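Local coordinates for putative immunoglobulin-blocking virulence protein (PDB 7ADK) that binds antibodies and, together with the partner protease MIP, promotes dissociation of the antibody from its antigen, at the interface of chains A and B. Numbering follows the deposited sequence. Chains: chain A, Putative immunoglobulin-blocking virulence protein; chain B, Lipoprotein.

Contact 1: the interface of chains A and B. Residues chain A 459-464, 487, 489-490, 613; chain B 677, 679-680.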
loop_
_atom_site.group_PDB
_atom_site.type_symbol
_atom_site.label_atom_id
_atom_site.label_comp_id
_atom_site.label_asym_id
_atom_site.label_seq_id
_atom_site.Cartn_x
_atom_site.Cartn_y
_atom_site.Cartn_z
ATOM N N SER A 459 -12.919 -11.454 0.502
ATOM C CA SER A 459 -13.286 -10.481 -0.531
ATOM C C SER A 459 -14.104 -11.055 -1.687
ATOM O O SER A 459 -14.785 -10.327 -2.398
ATOM C CB SER A 459 -12.022 -9.830 -1.076
ATOM O OG SER A 459 -11.219 -9.350 -0.021
ATOM N N ASP A 460 -14.080 -12.364 -1.884
ATOM C CA ASP A 460 -14.840 -13.099 -2.891
ATOM C C ASP A 460 -16.198 -13.599 -2.369
ATOM O O ASP A 460 -16.915 -14.286 -3.090
ATOM C CB ASP A 460 -14.003 -14.275 -3.415
ATOM C CG ASP A 460 -13.701 -15.348 -2.362
ATOM O OD1 ASP A 460 -13.430 -15.007 -1.189
ATOM O OD2 ASP A 460 -13.715 -16.548 -2.721
ATOM N N GLN A 461 -16.558 -13.280 -1.125
ATOM C CA GLN A 461 -17.804 -13.669 -0.461
ATOM C C GLN A 461 -19.044 -13.289 -1.285
ATOM O O GLN A 461 -19.254 -12.123 -1.607
ATOM C CB GLN A 461 -17.793 -12.987 0.905
ATOM C CG GLN A 461 -19.029 -13.202 1.777
ATOM C CD GLN A 461 -18.999 -12.463 3.102
ATOM O OE1 GLN A 461 -19.864 -12.611 3.936
ATOM N NE2 GLN A 461 -18.027 -11.635 3.387
ATOM N N ALA A 462 -19.862 -14.276 -1.642
ATOM C CA ALA A 462 -21.009 -14.103 -2.514
ATOM C C ALA A 462 -22.254 -13.646 -1.746
ATOM O O ALA A 462 -22.480 -14.061 -0.609
ATOM C CB ALA A 462 -21.247 -15.415 -3.258
ATOM N N PHE A 463 -23.109 -12.841 -2.384
ATOM C CA PHE A 463 -24.366 -12.339 -1.812
ATOM C C PHE A 463 -25.593 -12.492 -2.723
ATOM O O PHE A 463 -26.699 -12.263 -2.240
ATOM C CB PHE A 463 -24.211 -10.888 -1.336
ATOM C CG PHE A 463 -23.289 -10.707 -0.161
ATOM C CD1 PHE A 463 -23.771 -10.985 1.123
ATOM C CD2 PHE A 463 -21.966 -10.281 -0.332
ATOM C CE1 PHE A 463 -22.926 -10.878 2.228
ATOM C CE2 PHE A 463 -21.123 -10.153 0.777
ATOM C CZ PHE A 463 -21.601 -10.465 2.057
ATOM N N LYS A 464 -25.459 -12.930 -3.987
ATOM C CA LYS A 464 -26.589 -13.086 -4.925
ATOM C C LYS A 464 -27.678 -14.030 -4.392
ATOM O O LYS A 464 -28.855 -13.775 -4.617
ATOM C CB LYS A 464 -26.107 -13.523 -6.330
ATOM C CG LYS A 464 -25.308 -12.462 -7.103
ATOM C CD LYS A 464 -25.023 -12.855 -8.561
ATOM C CE LYS A 464 -24.244 -11.776 -9.334
ATOM N NZ LYS A 464 -23.973 -12.137 -10.747
ATOM N N ASN A 487 -16.239 -5.254 -3.687
ATOM C CA ASN A 487 -16.927 -6.281 -4.455
ATOM C C ASN A 487 -18.440 -6.033 -4.463
ATOM O O ASN A 487 -19.195 -6.615 -3.701
ATOM C CB ASN A 487 -16.513 -7.663 -3.936
ATOM C CG ASN A 487 -17.007 -8.786 -4.822
ATOM O OD1 ASN A 487 -17.714 -8.604 -5.798
ATOM N ND2 ASN A 487 -16.641 -9.991 -4.527
ATOM N N ALA A 489 -20.449 -6.867 -6.975
ATOM C CA ALA A 489 -20.888 -7.728 -8.078
ATOM C C ALA A 489 -22.305 -8.315 -7.954
ATOM O O ALA A 489 -22.836 -8.837 -8.929
ATOM C CB ALA A 489 -19.867 -8.847 -8.236
ATOM N N SER A 490 -22.932 -8.269 -6.777
ATOM C CA SER A 490 -24.305 -8.750 -6.576
ATOM C C SER A 490 -25.358 -7.837 -7.210
ATOM O O SER A 490 -25.259 -6.614 -7.126
ATOM C CB SER A 490 -24.581 -8.964 -5.101
ATOM O OG SER A 490 -23.711 -9.963 -4.647
ATOM N N ARG A 613 -15.905 -8.355 -16.676
ATOM C CA ARG A 613 -16.779 -9.511 -16.427
ATOM C C ARG A 613 -17.418 -10.063 -17.702
ATOM O O ARG A 613 -17.951 -11.159 -17.649
ATOM C CB ARG A 613 -17.865 -9.158 -15.407
ATOM C CG ARG A 613 -17.343 -8.716 -14.039
ATOM C CD ARG A 613 -18.510 -8.249 -13.184
ATOM N NE ARG A 613 -18.079 -7.645 -11.923
ATOM C CZ ARG A 613 -18.761 -6.801 -11.178
ATOM N NH1 ARG A 613 -19.939 -6.386 -11.498
ATOM N NH2 ARG A 613 -18.262 -6.345 -10.087
ATOM N N ILE B 677 -8.802 -11.848 -7.784
ATOM C CA ILE B 677 -10.045 -11.872 -6.995
ATOM C C ILE B 677 -11.160 -12.636 -7.745
ATOM O O ILE B 677 -11.671 -12.187 -8.771
ATOM C CB ILE B 677 -10.498 -10.436 -6.604
ATOM C CG1 ILE B 677 -9.382 -9.485 -6.108
ATOM C CG2 ILE B 677 -11.623 -10.509 -5.557
ATOM C CD1 ILE B 677 -8.623 -9.908 -4.853
ATOM N N LYS B 679 -14.439 -12.942 -7.801
ATOM C CA LYS B 679 -15.791 -12.366 -7.675
ATOM C C LYS B 679 -16.847 -13.257 -8.337
ATOM O O LYS B 679 -16.598 -13.814 -9.405
ATOM C CB LYS B 679 -15.824 -10.961 -8.303
ATOM C CG LYS B 679 -14.913 -9.956 -7.598
ATOM C CD LYS B 679 -15.070 -8.528 -8.114
ATOM C CE LYS B 679 -14.233 -7.575 -7.290
ATOM N NZ LYS B 679 -14.441 -6.169 -7.653
ATOM N N GLU B 680 -18.039 -13.363 -7.766
ATOM C CA GLU B 680 -19.142 -14.124 -8.361
ATOM C C GLU B 680 -19.513 -13.610 -9.761
ATOM O O GLU B 680 -19.580 -12.409 -10.015
ATOM C CB GLU B 680 -20.366 -14.198 -7.430
ATOM C CG GLU B 680 -20.992 -12.871 -6.988
ATOM C CD GLU B 680 -20.433 -12.360 -5.655
ATOM O OE1 GLU B 680 -19.209 -12.165 -5.531
ATOM O OE2 GLU B 680 -21.215 -12.153 -4.719
#
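B:Glu680 reaches between A:Ala462, A:Phe463, A:Asn487 and A:Ser490, and has more surface hidden by chain A than any other residue of this contact, made mostly by loops. Hydrogen bonding comes first. The main-chain N-H of A:Phe463 donates to the carboxylate oxygen OE2 of B:Glu680 at 3.1 Å, meeting it nearly along the C-O axis, with 145° at the hydrogen. A carboxylate suits this place because it accepts from a backbone amide. A:Phe463 immediately precedes the short helix 464-467, whose amino end might further favour the negative charge. The side chain of B:Glu680 gets there by a bend at chi2 (-93°), after a first torsion that sets CG between the backbone N and the carbonyl carbon.

Within chain A, A:Asn487 ND2 gives an almost straight bond of 2.8 Å to A:Ser459 O, in the amide plane, which fixes the rotation of the amide. Its carbonyl OD1 is only a weak acceptor for A:Ala489 N.

Packing then uses this fixed amide. The methylenes of B:Lys679, an extended chain, lie over one face of A:Asn487 and run in the opposite direction, CG standing 3.7 Å from A:Asn487 CG. Lysine serves here through its aliphatic stem. B:Glu680 OE1 lies 3.5 Å from A:Asn487 ND2 without bonding to it, the amide and carboxylate planes being 80° apart. A:Ser490 OG approaches OE2 to 3.3 Å, again without a bond. The methyl of A:Ala462 is small enough to admit the carboxylate.

Charges play a looser part. A:Lys464 NZ stays 6.6 Å from B:Glu680 OE2, so at most a weak long-range attraction is likely. The like-charged A:Arg613 NH2 and B:Lys679 NZ, 4.5 Å apart, would probably repel. Within chain A, A:Ala489 CB sits 3.5 Å above the guanidinium plane of A:Arg613, toward its rim.

Contact 2: the interface of chains A and B. Residues chain A 644, 646-647; chain B 684-685, 687.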
loop_
_atom_site.group_PDB
_atom_site.type_symbol
_atom_site.label_atom_id
_atom_site.label_comp_id
_atom_site.label_asym_id
_atom_site.label_seq_id
_atom_site.Cartn_x
_atom_site.Cartn_y
_atom_site.Cartn_z
ATOM N N TYR A 644 -11.797 -7.208 -20.842
ATOM C CA TYR A 644 -11.326 -8.546 -20.553
ATOM C C TYR A 644 -10.182 -8.953 -21.481
ATOM O O TYR A 644 -10.301 -8.824 -22.701
ATOM C CB TYR A 644 -12.478 -9.523 -20.640
ATOM C CG TYR A 644 -12.048 -10.932 -20.345
ATOM C CD1 TYR A 644 -11.775 -11.309 -19.023
ATOM C CD2 TYR A 644 -11.883 -11.852 -21.391
ATOM C CE1 TYR A 644 -11.382 -12.619 -18.743
ATOM C CE2 TYR A 644 -11.508 -13.169 -21.109
ATOM C CZ TYR A 644 -11.276 -13.556 -19.780
ATOM O OH TYR A 644 -10.992 -14.837 -19.481
ATOM N N ASN A 646 -7.143 -12.498 -21.549
ATOM C CA ASN A 646 -6.957 -13.856 -21.046
ATOM C C ASN A 646 -5.548 -14.408 -21.337
ATOM O O ASN A 646 -5.051 -15.293 -20.643
ATOM C CB ASN A 646 -8.041 -14.668 -21.780
ATOM C CG ASN A 646 -8.385 -16.016 -21.188
ATOM O OD1 ASN A 646 -7.718 -16.564 -20.346
ATOM N ND2 ASN A 646 -9.474 -16.591 -21.601
ATOM N N GLU A 647 -4.897 -13.871 -22.363
ATOM C CA GLU A 647 -3.607 -14.277 -22.917
ATOM C C GLU A 647 -2.677 -13.065 -23.023
ATOM O O GLU A 647 -3.135 -11.930 -22.955
ATOM C CB GLU A 647 -3.796 -14.910 -24.301
ATOM C CG GLU A 647 -4.474 -16.288 -24.301
ATOM C CD GLU A 647 -5.987 -16.313 -24.539
ATOM O OE1 GLU A 647 -6.577 -15.345 -25.068
ATOM O OE2 GLU A 647 -6.606 -17.347 -24.199
ATOM N N ASN B 684 -11.771 -16.373 -14.633
ATOM C CA ASN B 684 -10.350 -16.225 -14.313
ATOM C C ASN B 684 -9.592 -15.598 -15.493
ATOM O O ASN B 684 -9.646 -16.087 -16.614
ATOM C CB ASN B 684 -9.726 -17.562 -13.877
ATOM C CG ASN B 684 -10.358 -18.148 -12.633
ATOM O OD1 ASN B 684 -11.220 -19.009 -12.695
ATOM N ND2 ASN B 684 -9.979 -17.713 -11.466
ATOM N N SER B 685 -8.889 -14.501 -15.220
ATOM C CA SER B 685 -8.131 -13.721 -16.202
ATOM C C SER B 685 -6.724 -14.273 -16.482
ATOM O O SER B 685 -6.033 -13.771 -17.367
ATOM C CB SER B 685 -8.077 -12.272 -15.715
ATOM O OG SER B 685 -7.727 -11.400 -16.767
ATOM N N LYS B 687 -4.360 -18.135 -16.903
ATOM C CA LYS B 687 -4.431 -19.579 -17.162
ATOM C C LYS B 687 -4.024 -20.380 -15.927
ATOM O O LYS B 687 -3.117 -19.987 -15.204
ATOM C CB LYS B 687 -3.534 -19.957 -18.344
ATOM C CG LYS B 687 -3.886 -19.287 -19.678
ATOM C CD LYS B 687 -5.259 -19.664 -20.234
ATOM C CE LYS B 687 -5.392 -19.132 -21.663
ATOM N NZ LYS B 687 -6.742 -19.281 -22.202
#
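B:Lys687 extends its ammonium group to A:Glu647 and A:Asn646, and it loses more surface to the partner than any other residue of the patch. Its chain turns at chi2 (-64°) and then runs straight, carrying NZ out to the loop that follows strand 640-643 of chain A. There NZ forms a salt bridge, also a hydrogen bond, with A:Glu647 OE2 at 2.8 Å. The carboxylate oxygen is met on its anti side, 22° out of the carboxylate plane. Lysine is apt because a long flexible stem can bring a charge from one loop to the other; glutamate answers with the opposite charge, and the pairing probably favours the ionised form of each.

A:Asn646, the neighbour of A:Glu647, takes the next largest share of buried surface. Its side chain crosses that of B:Lys687 at about a right angle. CG is anti to the backbone N (chi1 -162°), which directs the amide toward chain B, and the carbonyl OD1 accepts a weak hydrogen bond from B:Lys687 NZ at 3.4 Å. A neutral amide oxygen thus adds a second, weaker acceptor for the ammonium without adding charge.

A:Glu647 also contributes its stem. Its CG lies 4.0 Å from B:Lys687 CE, a modest apolar contact beside the ion pair.

At the other side of A:Asn646, A:Tyr644 gives the patch a long rigid arm tipped by a hydroxyl. The main-chain O of B:Ser685 and A:Asn646 O, both acceptors, merely lie near each other at 3.7 Å, with no hydrogen bond between them. The phenol OH of A:Tyr644 donates a weak hydrogen bond of 3.4 Å to the main-chain O of B:Asn684.

The C-alpha centres of contact 1 and contact 2 lie about 18 Å apart, and no residue belongs to both. On chain B they are close in sequence, 677 and 679-680 against 684-685 and 687, so one loop stretch ahead of helix 688-691 serves both. Chain A meets it with separate segments: 459-464, 487, 489-490 and A:Arg613 in contact 1, and 644 and 646-647 in contact 2. These are far apart in the chain A sequence, and the stretch may help to hold them in register, with B:Glu680 and B:Lys687 its prominent polar residues. This fits the MIB-MIP complex, which acts jointly on antibodies.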